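Local coordinates for protein eukaryotic initiation factor 4F subunit P150 (Saccharomyces cerevisiae, PDB 2VSO) that serves as the large scaffold subunit of the cap-binding eIF4F complex, here through its middle, eIF4A-binding domain, and promotes assembly of the translation apparatus on mRNA, at residues R38-L43 and E80-K85. Residues are numbered along the deposited sequence; the frame is centred on the assembly and turned at random.
Sequences RKMKSL and EQIFLK
Met40 and Gln81 are the nearest CA pair between segments 38-43 and 80-85, 7.5 Å apart, and they illustrate how two helices a little farther apart than closely packed ones can be joined by long side chains. The apolar part rests mainly on Met40, which is buried and whose CB points at the partner helix. Its chain bends at both chi2 (-62°) and chi3 (-69°), which turns the terminal methyl toward Ile82, so that Met40 CE lies 4.2 Å from Ile82 CG1. Ile82 also packs on Leu99 and Cys100 of helix 93-106, which continues the apolar contact toward that helix. Gln81, extended beyond CG, reaches across toward helix 33-45 and sets its amide beside CB and CG of Met40, although the exact fit there is doubtful. The same amide makes a weak hydrogen bond through NE2 to Val36 O, one turn earlier on the methionine's helix.

Both segments belong to the MIF4G domain, an all-helical, HEAT-like fold of stacked antiparallel helix pairs. Here helices 33-45 and 73-88 run in roughly the same direction, the axes of segments 38-43 and 80-85 lying 40° apart with a closest approach of 10.7 Å; Leu43 faces the intervening helix 52-64, packing on Ile59 and Ile62.

Between the two segments themselves a water makes the polar link. It donates to Lys41 O at 3.0 Å and accepts from Lys85 NZ at 2.9 Å, thereby tying the helix backbone to the lysine. The same ammonium is hydrogen-bonded directly to Asn45 OD1 at the end of helix 33-45, which gives Lys85 two holds on that helix, one through water and one direct. The chain of another protein packs beside this polar edge, against Lys41 and Lys85.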
# COMPACT_ATOMS: atom_id res chain seq x y z
N ARG C 38 -2.93 -25.00 -13.48
CA ARG C 38 -2.58 -25.14 -12.08
C ARG C 38 -1.12 -24.81 -11.89
O ARG C 38 -0.78 -24.00 -11.03
CB ARG C 38 -2.94 -26.54 -11.54
CG ARG C 38 -4.45 -26.85 -11.60
CD ARG C 38 -4.79 -28.26 -11.11
NE ARG C 38 -4.74 -28.38 -9.66
CZ ARG C 38 -5.75 -28.10 -8.84
NH1 ARG C 38 -6.91 -27.69 -9.34
NH2 ARG C 38 -5.60 -28.23 -7.53
N LYS C 39 -0.24 -25.39 -12.70
CA LYS C 39 1.17 -25.06 -12.58
C LYS C 39 1.41 -23.60 -12.85
O LYS C 39 2.31 -23.00 -12.26
CB LYS C 39 2.03 -25.90 -13.51
CG LYS C 39 2.35 -27.26 -12.91
CD LYS C 39 2.62 -28.32 -13.97
CE LYS C 39 2.71 -29.69 -13.32
NZ LYS C 39 3.08 -30.74 -14.31
N MET C 40 0.58 -23.01 -13.72
CA MET C 40 0.73 -21.60 -14.05
C MET C 40 0.23 -20.68 -12.95
O MET C 40 0.84 -19.64 -12.68
CB MET C 40 0.06 -21.26 -15.37
CG MET C 40 0.88 -21.60 -16.59
SD MET C 40 2.43 -20.70 -16.67
CE MET C 40 1.85 -19.03 -16.98
N LYS C 41 -0.89 -21.03 -12.31
CA LYS C 41 -1.34 -20.29 -11.13
C LYS C 41 -0.22 -20.28 -10.11
O LYS C 41 0.14 -19.24 -9.55
CB LYS C 41 -2.58 -20.92 -10.50
CG LYS C 41 -3.89 -20.35 -11.00
CD LYS C 41 -5.06 -20.95 -10.23
CE LYS C 41 -6.39 -20.64 -10.91
NZ LYS C 41 -6.32 -20.87 -12.38
N SER C 42 0.32 -21.46 -9.86
CA SER C 42 1.37 -21.62 -8.86
C SER C 42 2.60 -20.82 -9.25
O SER C 42 3.19 -20.15 -8.42
CB SER C 42 1.72 -23.10 -8.69
OG SER C 42 2.46 -23.32 -7.49
N LEU C 43 2.97 -20.86 -10.52
CA LEU C 43 4.15 -20.13 -10.94
C LEU C 43 3.93 -18.61 -10.99
O LEU C 43 4.86 -17.85 -10.74
CB LEU C 43 4.65 -20.66 -12.27
CG LEU C 43 5.29 -22.04 -12.13
CD1 LEU C 43 5.47 -22.70 -13.49
CD2 LEU C 43 6.61 -21.91 -11.40
N GLU C 80 -2.06 -16.23 -22.30
CA GLU C 80 -3.38 -15.75 -21.92
C GLU C 80 -3.50 -15.64 -20.41
O GLU C 80 -4.21 -14.78 -19.88
CB GLU C 80 -4.44 -16.70 -22.44
CG GLU C 80 -5.85 -16.32 -22.05
CD GLU C 80 -6.83 -17.47 -22.19
OE1 GLU C 80 -8.05 -17.22 -22.10
OE2 GLU C 80 -6.38 -18.62 -22.37
N GLN C 81 -2.78 -16.51 -19.72
CA GLN C 81 -2.81 -16.54 -18.27
C GLN C 81 -1.93 -15.45 -17.66
O GLN C 81 -2.22 -14.97 -16.57
CB GLN C 81 -2.34 -17.90 -17.76
CG GLN C 81 -3.41 -18.95 -17.73
CD GLN C 81 -2.91 -20.24 -17.11
OE1 GLN C 81 -2.60 -20.29 -15.92
NE2 GLN C 81 -2.83 -21.29 -17.92
N ILE C 82 -0.86 -15.09 -18.36
CA ILE C 82 0.01 -14.02 -17.90
C ILE C 82 -0.73 -12.71 -17.99
O ILE C 82 -0.58 -11.85 -17.12
CB ILE C 82 1.32 -13.93 -18.71
CG1 ILE C 82 2.16 -15.18 -18.51
CG2 ILE C 82 2.11 -12.70 -18.28
CD1 ILE C 82 3.44 -15.19 -19.31
N PHE C 83 -1.54 -12.56 -19.03
CA PHE C 83 -2.37 -11.37 -19.18
C PHE C 83 -3.44 -11.29 -18.10
O PHE C 83 -3.67 -10.23 -17.52
CB PHE C 83 -3.03 -11.30 -20.55
CG PHE C 83 -2.21 -10.59 -21.58
CD1 PHE C 83 -2.65 -9.39 -22.13
CD2 PHE C 83 -1.00 -11.11 -22.00
CE1 PHE C 83 -1.90 -8.74 -23.10
CE2 PHE C 83 -0.23 -10.44 -22.95
CZ PHE C 83 -0.68 -9.26 -23.50
N LEU C 84 -4.11 -12.40 -17.83
CA LEU C 84 -5.12 -12.42 -16.79
C LEU C 84 -4.49 -12.04 -15.43
O LEU C 84 -5.07 -11.27 -14.68
CB LEU C 84 -5.81 -13.79 -16.73
CG LEU C 84 -6.59 -14.18 -18.00
CD1 LEU C 84 -7.12 -15.59 -17.91
CD2 LEU C 84 -7.73 -13.23 -18.26
N LYS C 85 -3.30 -12.57 -15.15
CA LYS C 85 -2.56 -12.22 -13.94
C LYS C 85 -2.18 -10.75 -13.95
O LYS C 85 -2.41 -10.04 -12.97
CB LYS C 85 -1.29 -13.06 -13.81
CG LYS C 85 -1.23 -13.95 -12.56
CD LYS C 85 -1.07 -13.11 -11.31
CE LYS C 85 -1.64 -13.79 -10.08
NZ LYS C 85 -0.64 -14.60 -9.34
O HOH W 1 -1.93 -17.14 -10.01